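Long-range contacts in tRNA (cytosine(72)-C(5))-methyltransferase (Pyrococcus horikoshii, PDB 5ZVH), which transfers the methyl group of S-adenosyl-L-methionine to the C5 position of cytosine 72 in several tRNAs, a change that appears to raise their thermal stability slightly: residues I202-A207 with I270-P275; I226-S231 with K251-D256. All coordinates share one frame; numbering follows the deposited sequence.

Asp203 and Ile228 join the two contacts into one sheet. Their centres lie about 9 Å apart, and strands 201-203 and 225-229 are neighbours: Asp203 O and Ile228 N are 2.7 Å apart and Asp203 N and Ile226 O 2.9 Å, both probable hydrogen bonds. Along the chain, contact 2 is nested within the loop that contact 1 closes. Packing adds to the join where Ala206 CB lies 3.6 Å from Ala227 CB. Sinefungin, an analogue of the methyl donor, touches both contacts: residues 202-207 and 270-275 border its amino-acid portion and ribose and also touch the adenine, while Asp229 and Asp256 of contact 2 bind the ribose hydroxyls and the adenine amine.

Contact 1. Residues I202-A207 with I270-P275; sequences IDMAAA and ILLDAP. With SFG (sinefungin), chain C.
Ile202 and Leu271 show how parallel strands share their backbone bonds. Leu271 N donates to Ile202 O at 2.8 Å, and the same residue's carbonyl, Leu271 O, accepts a weak but fairly straight bond (164°) from Met204 N at 3.3 Å. A CA-H contact from Ile270 also falls on Ile202 O. Through their backbones Ile202 also bonds Lys269, Ile270 bonds Val317, and Asp203 turns to strand 225-229. Farther along the chains part, the CA atoms of Ala205 and Asp273 being 6.0 Å apart.

The buried carboxylates find their partners beyond the two segments. Asp203 lies alongside Leu271, its OD2 3.8 Å from the methyl CD2, which cannot satisfy it; Thr212 OG1 does so by a hydrogen bond. Asp273 is held at both oxygens, OD1 by Ser321 OG and OD2 by a salt bridge to Lys211.

Apolar packing covers the face that carries Ile202 and Ile270. With CG set between backbone N and carbonyl carbon (chi1 58°) and a bend at chi3, Met204 carries CE across to Ile270 CG2 at 3.4 Å, while its CG meets Leu272 CD1 at 3.6 Å. A serine here has no SD or CE, and Ile270 and Leu272 would probably be left without their packing partner, with a gap beside the strands.

Ala205 CB approaches sinefungin O4' to 3.4 Å. The arrangement is characteristic of class I methyltransferases, in which the first strand runs into a cofactor-binding loop, here Ala205 to Lys211, beside the Asp-Ala-Pro motif of the RsmB/NOP family.

Contact 2. Residues I226-S231 with K251-D256; sequences IAIDKS and KLVQMD. With SFG (sinefungin), chain C.
The adenosine end of the cofactor pocket is built on a beta-alpha-beta unit, with an acid at the end of the first parallel strand and another two residues past the second. Asp229 closes strand 225-229 and receives the ribose hydroxyls of sinefungin, O2' on OD1 and O3' on OD2; both bonds are modelled very short, so their exact lengths are doubtful. OD2 also accepts from the backbone N of Ala207. Asp256 takes the adenine amine, N6 donating to OD1 at 2.7 Å in a nearly straight bond (166°).

A ladder of backbone bonds runs between the strands and ends just before Asp256. Ala227 N reaches Lys251 O at 2.9 Å, Val253 N returns to Ala227 O at 3.0 Å, and Asp229 N binds Val253 O weakly. In the last rung Met255 N comes to Asp229 O from above the carbonyl plane, 49° out of it. Gln254, its chain extended, then reaches past the rung, NE2 donating to Lys230 O at 3.2 Å. An Asx turn follows the end of strand 225-229, where Ser231 N donates to the anti lone pair of Asp229 OD1 at 2.9 Å; that oxygen thus serves both the turn and the ribose.

On the face carrying the isoleucines, Val253 CG2, turned between its backbone N and carbonyl carbon, touches Ile228 CG1 at 3.4 Å and Ile226 CG2 at 3.7 Å. Ile228 CG2 turns instead to Met255 CG at 3.5 Å.

Helix 232-245, with Ser231 at its N-cap, where OG makes a weak bond to Arg234 N, links the strands and covers the other face, with Met238 on Ala227 and Ile242 on Leu252, while Leu260, Ile265 and Leu263 of the loop that follows strand 250-254 pack against Ile228, Ile226 and Met255.

Contact 1. Residues I202-A207 with I270-P275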
ATOM      1  N   ILE A 202      -8.969  10.659  15.221  1.00 34.11           N
ATOM      2  CA  ILE A 202      -8.065  11.411  14.366  1.00 35.33           C
ATOM      3  C   ILE A 202      -7.153  10.509  13.548  1.00 32.36           C
ATOM      4  O   ILE A 202      -6.389   9.707  14.092  1.00 29.73           O
ATOM      5  CB  ILE A 202      -7.180  12.374  15.184  1.00 38.95           C
ATOM      6  CG1 ILE A 202      -8.036  13.300  16.055  1.00 39.06           C
ATOM      7  CG2 ILE A 202      -6.273  13.174  14.258  1.00 32.25           C
ATOM      8  CD1 ILE A 202      -7.229  14.190  16.967  1.00 39.44           C
ATOM      9  N   ASP A 203      -7.239  10.673  12.232  1.00 34.31           N
ATOM     10  CA  ASP A 203      -6.314  10.074  11.278  1.00 38.73           C
ATOM     11  C   ASP A 203      -5.355  11.169  10.825  1.00 34.35           C
ATOM     12  O   ASP A 203      -5.715  12.004   9.998  1.00 38.89           O
ATOM     13  CB  ASP A 203      -7.079   9.488  10.088  1.00 35.16           C
ATOM     14  CG  ASP A 203      -6.235   8.561   9.235  1.00 43.14           C
ATOM     15  OD1 ASP A 203      -4.986   8.607   9.330  1.00 48.13           O
ATOM     16  OD2 ASP A 203      -6.827   7.792   8.448  1.00 42.06           O
ATOM     17  N   MET A 204      -4.139  11.174  11.361  1.00 39.94           N
ATOM     18  CA  MET A 204      -3.270  12.344  11.218  1.00 47.14           C
ATOM     19  C   MET A 204      -2.347  12.281  10.009  1.00 43.90           C
ATOM     20  O   MET A 204      -1.537  13.181   9.796  1.00 45.77           O
ATOM     21  CB  MET A 204      -2.434  12.551  12.481  1.00 41.44           C
ATOM     22  CG  MET A 204      -1.557  11.388  12.867  1.00 39.62           C
ATOM     23  SD  MET A 204      -0.599  11.798  14.341  1.00 49.54           S
ATOM     24  CE  MET A 204      -1.918  12.039  15.489  1.00 36.43           C
ATOM     25  N   ALA A 205      -2.459  11.211   9.234  1.00 41.27           N
ATOM     26  CA  ALA A 205      -1.801  11.126   7.937  1.00 38.81           C
ATOM     27  C   ALA A 205      -2.729  10.351   7.020  1.00 41.43           C
ATOM     28  O   ALA A 205      -2.472   9.190   6.698  1.00 43.88           O
ATOM     29  CB  ALA A 205      -0.450  10.457   8.052  1.00 39.76           C
ATOM     30  N   ALA A 206      -3.811  11.001   6.603  1.00 38.58           N
ATOM     31  CA  ALA A 206      -4.987  10.278   6.144  1.00 36.84           C
ATOM     32  C   ALA A 206      -5.117  10.100   4.633  1.00 38.98           C
ATOM     33  O   ALA A 206      -5.785   9.173   4.188  1.00 38.10           O
ATOM     34  CB  ALA A 206      -6.225  10.959   6.678  1.00 39.49           C
ATOM     35  N   ALA A 207      -4.487  10.957   3.840  1.00 38.47           N
ATOM     36  CA  ALA A 207      -4.725  10.915   2.397  1.00 43.42           C
ATOM     37  C   ALA A 207      -3.936   9.775   1.759  1.00 40.70           C
ATOM     38  O   ALA A 207      -2.824   9.479   2.197  1.00 41.70           O
ATOM     39  CB  ALA A 207      -4.362  12.250   1.757  1.00 46.69           C
ATOM     40  N   ILE A 270      -6.626   7.571  17.988  1.00 29.20           N
ATOM     41  CA  ILE A 270      -5.778   8.155  16.967  1.00 30.94           C
ATOM     42  C   ILE A 270      -5.127   7.082  16.104  1.00 33.78           C
ATOM     43  O   ILE A 270      -4.451   6.181  16.612  1.00 30.47           O
ATOM     44  CB  ILE A 270      -4.687   9.028  17.586  1.00 33.24           C
ATOM     45  CG1 ILE A 270      -5.283  10.333  18.123  1.00 37.49           C
ATOM     46  CG2 ILE A 270      -3.634   9.338  16.562  1.00 30.50           C
ATOM     47  CD1 ILE A 270      -4.251  11.301  18.652  1.00 35.10           C
ATOM     48  N   LEU A 271      -5.330   7.186  14.795  1.00 34.08           N
ATOM     49  CA  LEU A 271      -4.604   6.349  13.854  1.00 30.70           C
ATOM     50  C   LEU A 271      -3.423   7.124  13.285  1.00 36.50           C
ATOM     51  O   LEU A 271      -3.588   8.225  12.753  1.00 33.07           O
ATOM     52  CB  LEU A 271      -5.515   5.869  12.727  1.00 30.35           C
ATOM     53  CG  LEU A 271      -4.786   5.149  11.589  1.00 35.40           C
ATOM     54  CD1 LEU A 271      -4.044   3.921  12.098  1.00 28.64           C
ATOM     55  CD2 LEU A 271      -5.757   4.759  10.499  1.00 36.48           C
ATOM     56  N   LEU A 272      -2.230   6.554  13.420  1.00 37.80           N
ATOM     57  CA  LEU A 272      -1.034   7.137  12.825  1.00 33.16           C
ATOM     58  C   LEU A 272      -0.436   6.161  11.815  1.00 33.47           C
ATOM     59  O   LEU A 272       0.380   5.298  12.158  1.00 28.69           O
ATOM     60  CB  LEU A 272      -0.008   7.513  13.898  1.00 35.32           C
ATOM     61  CG  LEU A 272       1.343   8.034  13.389  1.00 38.11           C
ATOM     62  CD1 LEU A 272       1.181   9.168  12.383  1.00 32.27           C
ATOM     63  CD2 LEU A 272       2.222   8.466  14.544  1.00 39.93           C
ATOM     64  N   ASP A 273      -0.874   6.292  10.569  1.00 34.16           N
ATOM     65  CA  ASP A 273      -0.321   5.501   9.486  1.00 37.10           C
ATOM     66  C   ASP A 273       0.820   6.315   8.893  1.00 36.05           C
ATOM     67  O   ASP A 273       0.645   7.054   7.922  1.00 34.50           O
ATOM     68  CB  ASP A 273      -1.399   5.167   8.450  1.00 33.23           C
ATOM     69  CG  ASP A 273      -0.885   4.290   7.332  1.00 35.24           C
ATOM     70  OD1 ASP A 273      -0.111   3.352   7.618  1.00 36.40           O
ATOM     71  OD2 ASP A 273      -1.286   4.517   6.170  1.00 36.22           O
ATOM     72  N   ALA A 274       1.992   6.181   9.507  1.00 30.83           N
ATOM     73  CA  ALA A 274       3.044   7.179   9.372  1.00 38.66           C
ATOM     74  C   ALA A 274       3.797   7.071   8.059  1.00 34.85           C
ATOM     75  O   ALA A 274       4.053   5.966   7.580  1.00 33.06           O
ATOM     76  CB  ALA A 274       4.021   7.064  10.543  1.00 32.78           C
ATOM     77  N   PRO A 275       4.157   8.227   7.478  1.00 37.43           N
ATOM     78  CA  PRO A 275       5.078   8.213   6.342  1.00 31.00           C
ATOM     79  C   PRO A 275       6.323   7.431   6.722  1.00 26.43           C
ATOM     80  O   PRO A 275       6.839   7.591   7.829  1.00 30.27           O
ATOM     81  CB  PRO A 275       5.377   9.699   6.102  1.00 27.03           C
ATOM     82  CG  PRO A 275       4.987  10.390   7.369  1.00 34.78           C
ATOM     83  CD  PRO A 275       3.825   9.599   7.898  1.00 35.11           C
TER
HETATM   84  N   SFG C 401      -2.903   5.883   5.432  1.00 43.59           N
HETATM   85  CA  SFG C 401      -3.223   6.571   4.238  1.00 42.80           C
HETATM   86  C   SFG C 401      -4.338   5.828   3.523  1.00 40.32           C
HETATM   87  O   SFG C 401      -4.652   6.095   2.346  1.00 35.56           O
HETATM   88  OXT SFG C 401      -4.975   4.930   4.123  1.00 39.98           O
HETATM   89  CB  SFG C 401      -1.951   6.713   3.376  1.00 35.99           C
HETATM   90  CG  SFG C 401      -0.818   7.462   4.179  1.00 40.47           C
HETATM   91  CD  SFG C 401       0.241   8.004   3.212  1.00 47.04           C
HETATM   92  NE  SFG C 401       0.946   6.949   2.677  1.00 46.65           N
HETATM   93  C5' SFG C 401       1.200   8.965   3.936  1.00 40.04           C
HETATM   94  C4' SFG C 401       0.520  10.337   4.108  1.00 49.23           C
HETATM   95  O4' SFG C 401       1.110  11.052   5.053  1.00 50.49           O
HETATM   96  C3' SFG C 401       0.629  11.174   2.844  1.00 41.93           C
HETATM   97  O3' SFG C 401      -0.611  11.487   2.415  1.00 38.49           O
HETATM   98  C2' SFG C 401       1.375  12.475   3.278  1.00 41.90           C
HETATM   99  O2' SFG C 401       0.836  13.654   2.523  1.00 47.45           O
HETATM  100  C1' SFG C 401       1.089  12.577   4.526  1.00 41.95           C
HETATM  101  N9  SFG C 401       2.081  13.341   5.243  1.00 43.77           N
HETATM  102  C8  SFG C 401       3.418  13.287   5.108  1.00 44.19           C
HETATM  103  N7  SFG C 401       3.970  14.165   5.986  1.00 45.29           N
HETATM  104  C5  SFG C 401       2.963  14.759   6.667  1.00 47.57           C
HETATM  105  C6  SFG C 401       2.958  15.724   7.670  1.00 48.08           C
HETATM  106  N6  SFG C 401       4.045  16.416   8.318  1.00 43.91           N
HETATM  107  N1  SFG C 401       1.792  16.150   8.185  1.00 51.24           N
HETATM  108  C2  SFG C 401       0.603  15.631   7.724  1.00 45.76           C
HETATM  109  N3  SFG C 401       0.605  14.688   6.742  1.00 43.04           N
HETATM  110  C4  SFG C 401       1.797  14.256   6.215  1.00 45.95           C

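Contact 2. Residues I226-S231 with K251-D256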
ATOM      1  N   ILE A 226     -11.769  13.076  12.038  1.00 39.36           N
ATOM      2  CA  ILE A 226     -10.921  14.167  11.598  1.00 39.66           C
ATOM      3  C   ILE A 226      -9.733  13.585  10.857  1.00 38.86           C
ATOM      4  O   ILE A 226      -9.003  12.750  11.390  1.00 38.73           O
ATOM      5  CB  ILE A 226     -10.451  15.032  12.765  1.00 44.44           C
ATOM      6  CG1 ILE A 226     -11.658  15.541  13.552  1.00 39.48           C
ATOM      7  CG2 ILE A 226      -9.604  16.187  12.250  1.00 43.83           C
ATOM      8  CD1 ILE A 226     -11.292  16.315  14.774  1.00 42.50           C
ATOM      9  N   ALA A 227      -9.557  14.018   9.618  1.00 34.93           N
ATOM     10  CA  ALA A 227      -8.519  13.471   8.762  1.00 36.11           C
ATOM     11  C   ALA A 227      -7.525  14.548   8.343  1.00 42.74           C
ATOM     12  O   ALA A 227      -7.896  15.549   7.729  1.00 41.56           O
ATOM     13  CB  ALA A 227      -9.145  12.822   7.548  1.00 40.17           C
ATOM     14  N   ILE A 228      -6.264  14.339   8.700  1.00 44.52           N
ATOM     15  CA  ILE A 228      -5.223  15.341   8.517  1.00 41.21           C
ATOM     16  C   ILE A 228      -4.229  14.918   7.440  1.00 40.88           C
ATOM     17  O   ILE A 228      -3.814  13.760   7.401  1.00 46.81           O
ATOM     18  CB  ILE A 228      -4.462  15.581   9.832  1.00 40.61           C
ATOM     19  CG1 ILE A 228      -5.426  16.012  10.934  1.00 42.54           C
ATOM     20  CG2 ILE A 228      -3.349  16.588   9.638  1.00 47.20           C
ATOM     21  CD1 ILE A 228      -4.774  16.175  12.275  1.00 49.33           C
ATOM     22  N   ASP A 229      -3.864  15.847   6.562  1.00 43.01           N
ATOM     23  CA  ASP A 229      -2.736  15.651   5.650  1.00 47.43           C
ATOM     24  C   ASP A 229      -2.094  16.982   5.266  1.00 47.60           C
ATOM     25  O   ASP A 229      -2.767  18.009   5.208  1.00 47.76           O
ATOM     26  CB  ASP A 229      -3.169  14.892   4.393  1.00 46.36           C
ATOM     27  CG  ASP A 229      -2.021  14.131   3.751  1.00 51.66           C
ATOM     28  OD1 ASP A 229      -1.249  14.751   2.988  1.00 48.69           O
ATOM     29  OD2 ASP A 229      -1.887  12.913   4.009  1.00 50.89           O
ATOM     30  N   LYS A 230      -0.792  16.959   4.997  1.00 52.65           N
ATOM     31  CA  LYS A 230      -0.069  18.175   4.637  1.00 54.19           C
ATOM     32  C   LYS A 230      -0.267  18.504   3.161  1.00 56.86           C
ATOM     33  O   LYS A 230      -0.318  19.675   2.778  1.00 57.61           O
ATOM     34  CB  LYS A 230       1.426  18.032   4.947  1.00 55.15           C
ATOM     35  CG  LYS A 230       2.239  19.312   4.739  1.00 65.39           C
ATOM     36  CD  LYS A 230       3.721  19.103   5.041  1.00 70.07           C
ATOM     37  CE  LYS A 230       4.382  18.196   4.004  1.00 68.64           C
ATOM     38  NZ  LYS A 230       5.872  18.288   4.036  1.00 75.22           N
ATOM     39  N   SER A 231      -0.401  17.465   2.340  1.00 59.43           N
ATOM     40  CA  SER A 231      -0.504  17.631   0.891  1.00 60.21           C
ATOM     41  C   SER A 231      -1.919  18.001   0.467  1.00 59.88           C
ATOM     42  O   SER A 231      -2.883  17.323   0.817  1.00 56.89           O
ATOM     43  CB  SER A 231      -0.066  16.355   0.168  1.00 58.91           C
ATOM     44  OG  SER A 231      -0.072  16.547  -1.237  1.00 65.73           O
ATOM     45  N   LYS A 251     -14.208  14.946   8.401  1.00 44.71           N
ATOM     46  CA  LYS A 251     -13.808  16.343   8.332  1.00 40.43           C
ATOM     47  C   LYS A 251     -12.331  16.442   7.964  1.00 40.30           C
ATOM     48  O   LYS A 251     -11.465  16.023   8.730  1.00 44.29           O
ATOM     49  CB  LYS A 251     -14.080  17.044   9.671  1.00 47.61           C
ATOM     50  CG  LYS A 251     -13.549  18.479   9.779  1.00 54.73           C
ATOM     51  CD  LYS A 251     -14.076  19.389   8.675  1.00 60.65           C
ATOM     52  CE  LYS A 251     -13.886  20.860   9.028  1.00 63.86           C
ATOM     53  NZ  LYS A 251     -12.485  21.171   9.428  1.00 62.61           N
ATOM     54  N   LEU A 252     -12.060  16.990   6.782  1.00 42.50           N
ATOM     55  CA  LEU A 252     -10.691  17.210   6.311  1.00 41.61           C
ATOM     56  C   LEU A 252     -10.067  18.488   6.861  1.00 47.01           C
ATOM     57  O   LEU A 252     -10.698  19.545   6.858  1.00 51.03           O
ATOM     58  CB  LEU A 252     -10.654  17.255   4.781  1.00 36.74           C
ATOM     59  CG  LEU A 252     -10.377  15.966   4.002  1.00 46.78           C
ATOM     60  CD1 LEU A 252     -11.173  14.815   4.537  1.00 44.78           C
ATOM     61  CD2 LEU A 252     -10.692  16.170   2.537  1.00 50.13           C
ATOM     62  N   VAL A 253      -8.831  18.378   7.344  1.00 49.89           N
ATOM     63  CA  VAL A 253      -8.048  19.544   7.747  1.00 47.15           C
ATOM     64  C   VAL A 253      -6.622  19.445   7.196  1.00 48.49           C
ATOM     65  O   VAL A 253      -5.938  18.438   7.383  1.00 49.25           O
ATOM     66  CB  VAL A 253      -8.017  19.720   9.286  1.00 48.07           C
ATOM     67  CG1 VAL A 253      -9.358  20.224   9.787  1.00 52.92           C
ATOM     68  CG2 VAL A 253      -7.663  18.428   9.970  1.00 50.47           C
ATOM     69  N   GLN A 254      -6.188  20.483   6.484  1.00 48.39           N
ATOM     70  CA  GLN A 254      -4.816  20.546   5.986  1.00 51.19           C
ATOM     71  C   GLN A 254      -3.878  21.202   7.001  1.00 55.21           C
ATOM     72  O   GLN A 254      -4.145  22.314   7.459  1.00 56.34           O
ATOM     73  CB  GLN A 254      -4.773  21.305   4.660  1.00 42.96           C
ATOM     74  CG  GLN A 254      -3.423  21.268   3.980  1.00 52.09           C
ATOM     75  CD  GLN A 254      -3.390  22.113   2.729  1.00 62.93           C
ATOM     76  OE1 GLN A 254      -4.394  22.715   2.347  1.00 66.31           O
ATOM     77  NE2 GLN A 254      -2.236  22.152   2.071  1.00 67.63           N
ATOM     78  N   MET A 255      -2.762  20.536   7.300  1.00 51.22           N
ATOM     79  CA  MET A 255      -1.814  21.000   8.319  1.00 54.91           C
ATOM     80  C   MET A 255      -0.669  20.012   8.507  1.00 54.80           C
ATOM     81  O   MET A 255      -0.786  18.839   8.153  1.00 49.98           O
ATOM     82  CB  MET A 255      -2.505  21.207   9.675  1.00 46.05           C
ATOM     83  CG  MET A 255      -2.804  19.907  10.408  1.00 48.54           C
ATOM     84  SD  MET A 255      -3.521  20.076  12.058  1.00 56.71           S
ATOM     85  CE  MET A 255      -2.171  20.848  12.955  1.00 46.12           C
ATOM     86  N   ASP A 256       0.438  20.502   9.065  1.00 55.51           N
ATOM     87  CA  ASP A 256       1.537  19.646   9.499  1.00 52.70           C
ATOM     88  C   ASP A 256       1.099  18.923  10.772  1.00 51.23           C
ATOM     89  O   ASP A 256       0.925  19.547  11.821  1.00 50.12           O
ATOM     90  CB  ASP A 256       2.808  20.470   9.736  1.00 53.88           C
ATOM     91  CG  ASP A 256       3.986  19.628  10.196  1.00 53.48           C
ATOM     92  OD1 ASP A 256       3.901  18.383  10.151  1.00 50.33           O
ATOM     93  OD2 ASP A 256       5.005  20.217  10.613  1.00 66.28           O
TER
HETATM   94  N   SFG C 401      -2.903   5.883   5.432  1.00 43.59           N
HETATM   95  CA  SFG C 401      -3.223   6.571   4.238  1.00 42.80           C
HETATM   96  C   SFG C 401      -4.338   5.828   3.523  1.00 40.32           C
HETATM   97  O   SFG C 401      -4.652   6.095   2.346  1.00 35.56           O
HETATM   98  OXT SFG C 401      -4.975   4.930   4.123  1.00 39.98           O
HETATM   99  CB  SFG C 401      -1.951   6.713   3.376  1.00 35.99           C
HETATM  100  CG  SFG C 401      -0.818   7.462   4.179  1.00 40.47           C
HETATM  101  CD  SFG C 401       0.241   8.004   3.212  1.00 47.04           C
HETATM  102  NE  SFG C 401       0.946   6.949   2.677  1.00 46.65           N
HETATM  103  C5' SFG C 401       1.200   8.965   3.936  1.00 40.04           C
HETATM  104  C4' SFG C 401       0.520  10.337   4.108  1.00 49.23           C
HETATM  105  O4' SFG C 401       1.110  11.052   5.053  1.00 50.49           O
HETATM  106  C3' SFG C 401       0.629  11.174   2.844  1.00 41.93           C
HETATM  107  O3' SFG C 401      -0.611  11.487   2.415  1.00 38.49           O
HETATM  108  C2' SFG C 401       1.375  12.475   3.278  1.00 41.90           C
HETATM  109  O2' SFG C 401       0.836  13.654   2.523  1.00 47.45           O
HETATM  110  C1' SFG C 401       1.089  12.577   4.526  1.00 41.95           C
HETATM  111  N9  SFG C 401       2.081  13.341   5.243  1.00 43.77           N
HETATM  112  C8  SFG C 401       3.418  13.287   5.108  1.00 44.19           C
HETATM  113  N7  SFG C 401       3.970  14.165   5.986  1.00 45.29           N
HETATM  114  C5  SFG C 401       2.963  14.759   6.667  1.00 47.57           C
HETATM  115  C6  SFG C 401       2.958  15.724   7.670  1.00 48.08           C
HETATM  116  N6  SFG C 401       4.045  16.416   8.318  1.00 43.91           N
HETATM  117  N1  SFG C 401       1.792  16.150   8.185  1.00 51.24           N
HETATM  118  C2  SFG C 401       0.603  15.631   7.724  1.00 45.76           C
HETATM  119  N3  SFG C 401       0.605  14.688   6.742  1.00 43.04           N
HETATM  120  C4  SFG C 401       1.797  14.256   6.215  1.00 45.95           C